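Local atomic coordinates of uncharacterized protein (Staphylococcus aureus subsp. aureus, PDB entry 4H0A), a protein that is of unknown function but belongs to the CAP family of cysteine-rich secretory proteins, joining a CAP domain to a CAP-associated N-terminal region. Residues Leu147-Tyr158 with Ser168-Leu177. Numbering follows the deposited sequence.
With EDO (1,2-ethanediol), chain C.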
loop_
_atom_site.group_PDB
_atom_site.type_symbol
_atom_site.label_atom_id
_atom_site.label_comp_id
_atom_site.label_asym_id
_atom_site.label_seq_id
_atom_site.Cartn_x
_atom_site.Cartn_y
_atom_site.Cartn_z
ATOM N N LEU A 147 8.661 7.684 8.578
ATOM C CA LEU A 147 8.742 8.746 7.573
ATOM C C LEU A 147 10.124 9.359 7.704
ATOM O O LEU A 147 10.455 9.848 8.783
ATOM C CB LEU A 147 7.643 9.789 7.787
ATOM C CG LEU A 147 7.590 10.942 6.774
ATOM C CD1 LEU A 147 7.386 10.421 5.338
ATOM C CD2 LEU A 147 6.471 11.909 7.118
ATOM N N ILE A 148 10.954 9.278 6.656
ATOM C CA ILE A 148 12.332 9.785 6.704
ATOM C C ILE A 148 12.520 10.809 5.614
ATOM O O ILE A 148 12.107 10.554 4.490
ATOM C CB ILE A 148 13.370 8.630 6.556
ATOM C CG1 ILE A 148 13.076 7.469 7.539
ATOM C CG2 ILE A 148 14.798 9.165 6.758
ATOM C CD1 ILE A 148 13.923 6.219 7.348
ATOM N N LYS A 149 13.181 11.943 5.918
ATOM C CA LYS A 149 13.458 12.948 4.900
ATOM C C LYS A 149 14.860 12.690 4.356
ATOM O O LYS A 149 15.811 12.657 5.130
ATOM C CB LYS A 149 13.330 14.368 5.474
ATOM C CG LYS A 149 13.348 15.457 4.407
ATOM C CD LYS A 149 13.057 16.837 4.990
ATOM C CE LYS A 149 13.150 17.928 3.949
ATOM N NZ LYS A 149 12.706 19.244 4.477
ATOM N N TYR A 150 14.976 12.445 3.043
ATOM C CA TYR A 150 16.247 12.236 2.344
ATOM C C TYR A 150 16.402 13.368 1.361
ATOM O O TYR A 150 15.708 13.388 0.341
ATOM C CB TYR A 150 16.266 10.883 1.616
ATOM C CG TYR A 150 16.352 9.694 2.545
ATOM C CD1 TYR A 150 17.493 9.456 3.302
ATOM C CD2 TYR A 150 15.310 8.781 2.636
ATOM C CE1 TYR A 150 17.579 8.366 4.161
ATOM C CE2 TYR A 150 15.394 7.671 3.471
ATOM C CZ TYR A 150 16.536 7.459 4.223
ATOM O OH TYR A 150 16.624 6.369 5.055
ATOM N N GLY A 151 17.258 14.331 1.681
ATOM C CA GLY A 151 17.415 15.510 0.843
ATOM C C GLY A 151 16.110 16.283 0.840
ATOM O O GLY A 151 15.584 16.575 1.916
ATOM N N ASP A 152 15.546 16.542 -0.356
ATOM C CA ASP A 152 14.269 17.258 -0.521
ATOM C C ASP A 152 13.072 16.295 -0.682
ATOM O O ASP A 152 11.950 16.768 -0.873
ATOM C CB ASP A 152 14.324 18.198 -1.746
ATOM N N ILE A 153 13.287 14.961 -0.609
ATOM C CA ILE A 153 12.184 14.000 -0.759
ATOM C C ILE A 153 12.025 13.195 0.524
ATOM O O ILE A 153 12.817 13.350 1.466
ATOM C CB ILE A 153 12.362 13.089 -2.008
ATOM C CG1 ILE A 153 13.643 12.219 -1.939
ATOM C CG2 ILE A 153 12.351 13.947 -3.269
ATOM C CD1 ILE A 153 13.605 11.025 -2.898
ATOM N N TYR A 154 10.976 12.354 0.569
ATOM C CA TYR A 154 10.672 11.535 1.728
ATOM C C TYR A 154 10.639 10.074 1.376
ATOM O O TYR A 154 10.515 9.698 0.204
ATOM C CB TYR A 154 9.318 11.947 2.323
ATOM C CG TYR A 154 9.340 13.338 2.911
ATOM C CD1 TYR A 154 9.184 14.459 2.106
ATOM C CD2 TYR A 154 9.578 13.537 4.266
ATOM C CE1 TYR A 154 9.233 15.746 2.637
ATOM C CE2 TYR A 154 9.627 14.820 4.810
ATOM C CZ TYR A 154 9.463 15.924 3.990
ATOM O OH TYR A 154 9.513 17.204 4.490
ATOM N N ALA A 155 10.742 9.246 2.402
ATOM C CA ALA A 155 10.618 7.804 2.273
ATOM C C ALA A 155 9.768 7.286 3.394
ATOM O O ALA A 155 9.948 7.699 4.542
ATOM C CB ALA A 155 11.979 7.127 2.300
ATOM N N GLN A 156 8.818 6.419 3.063
ATOM C CA GLN A 156 8.019 5.685 4.028
ATOM C C GLN A 156 8.605 4.293 4.052
ATOM O O GLN A 156 8.630 3.643 3.005
ATOM C CB GLN A 156 6.548 5.660 3.639
ATOM C CG GLN A 156 5.904 7.035 3.582
ATOM C CD GLN A 156 4.443 6.844 3.337
ATOM O OE1 GLN A 156 4.008 6.707 2.193
ATOM N NE2 GLN A 156 3.694 6.603 4.400
ATOM N N VAL A 157 9.149 3.864 5.195
ATOM C CA VAL A 157 9.768 2.553 5.348
ATOM C C VAL A 157 8.788 1.648 6.075
ATOM O O VAL A 157 8.514 1.869 7.254
ATOM C CB VAL A 157 11.115 2.661 6.105
ATOM C CG1 VAL A 157 11.834 1.311 6.125
ATOM C CG2 VAL A 157 11.993 3.739 5.481
ATOM N N TYR A 158 8.276 0.627 5.384
ATOM C CA TYR A 158 7.303 -0.305 5.949
ATOM C C TYR A 158 7.999 -1.483 6.575
ATOM O O TYR A 158 8.748 -2.168 5.884
ATOM C CB TYR A 158 6.347 -0.789 4.859
ATOM C CG TYR A 158 5.549 0.339 4.252
ATOM C CD1 TYR A 158 4.464 0.888 4.920
ATOM C CD2 TYR A 158 5.898 0.884 3.020
ATOM C CE1 TYR A 158 3.723 1.932 4.368
ATOM C CE2 TYR A 158 5.174 1.934 2.462
ATOM C CZ TYR A 158 4.074 2.445 3.129
ATOM O OH TYR A 158 3.358 3.466 2.556
ATOM N N SER A 168 9.057 -3.068 2.473
ATOM C CA SER A 168 8.927 -2.261 1.269
ATOM C C SER A 168 9.274 -0.818 1.590
ATOM O O SER A 168 9.339 -0.449 2.765
ATOM C CB SER A 168 7.490 -2.364 0.750
ATOM O OG SER A 168 6.543 -2.035 1.753
ATOM N N VAL A 169 9.549 -0.017 0.565
ATOM C CA VAL A 169 9.854 1.407 0.744
ATOM C C VAL A 169 9.102 2.199 -0.299
ATOM O O VAL A 169 9.040 1.779 -1.457
ATOM C CB VAL A 169 11.372 1.715 0.660
ATOM C CG1 VAL A 169 11.643 3.211 0.866
ATOM C CG2 VAL A 169 12.167 0.872 1.656
ATOM N N ARG A 170 8.547 3.350 0.091
ATOM C CA ARG A 170 7.928 4.260 -0.857
ATOM C C ARG A 170 8.664 5.569 -0.781
ATOM O O ARG A 170 8.646 6.200 0.276
ATOM C CB ARG A 170 6.422 4.474 -0.619
ATOM C CG ARG A 170 5.844 5.608 -1.505
ATOM C CD ARG A 170 4.358 5.471 -1.725
ATOM N NE ARG A 170 3.612 5.617 -0.477
ATOM C CZ ARG A 170 2.326 5.316 -0.329
ATOM N NH1 ARG A 170 1.614 4.872 -1.362
ATOM N NH2 ARG A 170 1.735 5.469 0.847
ATOM N N PHE A 171 9.349 5.963 -1.872
ATOM C CA PHE A 171 9.997 7.274 -1.943
ATOM C C PHE A 171 8.983 8.202 -2.573
ATOM O O PHE A 171 8.380 7.814 -3.578
ATOM C CB PHE A 171 11.296 7.226 -2.745
ATOM C CG PHE A 171 12.436 6.563 -2.010
ATOM C CD1 PHE A 171 12.671 5.204 -2.145
ATOM C CD2 PHE A 171 13.321 7.314 -1.241
ATOM C CE1 PHE A 171 13.752 4.602 -1.504
ATOM C CE2 PHE A 171 14.400 6.710 -0.602
ATOM C CZ PHE A 171 14.607 5.357 -0.734
ATOM N N LEU A 172 8.754 9.395 -2.005
ATOM C CA LEU A 172 7.751 10.299 -2.571
ATOM C C LEU A 172 8.002 11.756 -2.203
ATOM O O LEU A 172 8.733 12.054 -1.260
ATOM C CB LEU A 172 6.321 9.883 -2.146
ATOM C CG LEU A 172 5.846 10.163 -0.696
ATOM C CD1 LEU A 172 4.435 9.628 -0.497
ATOM C CD2 LEU A 172 6.777 9.533 0.349
ATOM N N THR A 173 7.387 12.663 -2.972
ATOM C CA THR A 173 7.516 14.096 -2.729
ATOM C C THR A 173 6.556 14.533 -1.639
ATOM O O THR A 173 5.594 13.832 -1.330
ATOM C CB THR A 173 7.245 14.898 -4.006
ATOM O OG1 THR A 173 5.878 14.724 -4.373
ATOM C CG2 THR A 173 8.158 14.494 -5.155
ATOM N N LYS A 174 6.796 15.716 -1.086
ATOM C CA LYS A 174 5.908 16.296 -0.083
ATOM C C LYS A 174 4.461 16.513 -0.625
ATOM O O LYS A 174 3.505 16.338 0.131
ATOM C CB LYS A 174 6.478 17.616 0.448
ATOM C CG LYS A 174 6.695 18.721 -0.579
ATOM C CD LYS A 174 7.496 19.875 0.070
ATOM C CE LYS A 174 7.860 20.953 -0.918
ATOM N NZ LYS A 174 6.691 21.769 -1.322
ATOM N N GLU A 175 4.287 16.796 -1.928
ATOM C CA GLU A 175 2.917 17.007 -2.445
ATOM C C GLU A 175 2.198 15.671 -2.531
ATOM O O GLU A 175 1.019 15.640 -2.192
ATOM C CB GLU A 175 2.784 17.821 -3.758
ATOM C CG GLU A 175 4.017 17.970 -4.619
ATOM C CD GLU A 175 5.152 18.828 -4.091
ATOM O OE1 GLU A 175 4.907 19.989 -3.693
ATOM O OE2 GLU A 175 6.290 18.309 -4.035
HETATM N N MSE A 176 2.894 14.546 -2.854
HETATM C CA MSE A 176 2.217 13.246 -2.836
HETATM C C MSE A 176 1.857 12.888 -1.399
HETATM O O MSE A 176 0.769 12.382 -1.142
HETATM C CB MSE A 176 3.097 12.126 -3.450
HETATM C CG MSE A 176 2.410 10.767 -3.488
HETATM SE SE MSE A 176 1.166 10.696 -4.968
HETATM C CE MSE A 176 -0.441 10.915 -4.122
ATOM N N LEU A 177 2.776 13.130 -0.474
ATOM C CA LEU A 177 2.555 12.839 0.936
ATOM C C LEU A 177 1.328 13.623 1.476
ATOM O O LEU A 177 0.494 13.039 2.162
ATOM C CB LEU A 177 3.833 13.200 1.722
ATOM C CG LEU A 177 3.972 12.672 3.126
ATOM C CD1 LEU A 177 4.015 11.168 3.165
ATOM C CD2 LEU A 177 5.243 13.207 3.757
HETATM C C1 EDO C . 0.928 3.731 -4.569
HETATM O O1 EDO C . 2.234 4.102 -4.164
HETATM C C2 EDO C . 0.346 5.005 -5.237
HETATM O O2 EDO C . -0.985 4.790 -5.642
HETATM O O HOH W 1 9.292 16.642 -1.687
#
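Gln156 and Arg170 face each other as an antiparallel hydrogen-bonded pair in the beta hairpin of strands 153-159 and 166-172, within the seven-stranded antiparallel sheet of the CAP-associated region. Their side chains run side by side, and amide and guanidinium lie nearly coplanar, 16° apart. Gln156 OE1 sits at the guanidinium edge and takes two bonds, from Arg170 NE and Arg170 NH2, each 2.9 Å long. The Arg170 chain bends at chi3 (65°), which turns this edge to the amide; Arg170 NH1 forms a salt bridge with Asp281 and a hydrogen bond to O1 of an ethanediol, probably from the crystallisation liquor, while Tyr183 OH bonds Gln156 NE2.

Ala155 and Phe171 form a non-hydrogen-bonded pair whose side chains point to the other face of the sheet. Ala155 CB makes an off-centre CH-pi contact with the Phe171 ring, 4.2 Å from its centroid, and Tyr150 CD2 also touches that ring.

Past Leu172 the chain enters helix 174-180, with Thr173 at its N-cap, and Leu177 packs against the sheet face that carries Tyr154 and Gln156. Leu177 CD2 lies over one face of the Tyr154 ring, with Lys149 CG over the opposite face, and meets Leu147 CD2 tip to tip at 3.8 Å. At the turn a water bridges the segments: it donates to Asp152 O and accepts from Lys174 N at 2.7 Å.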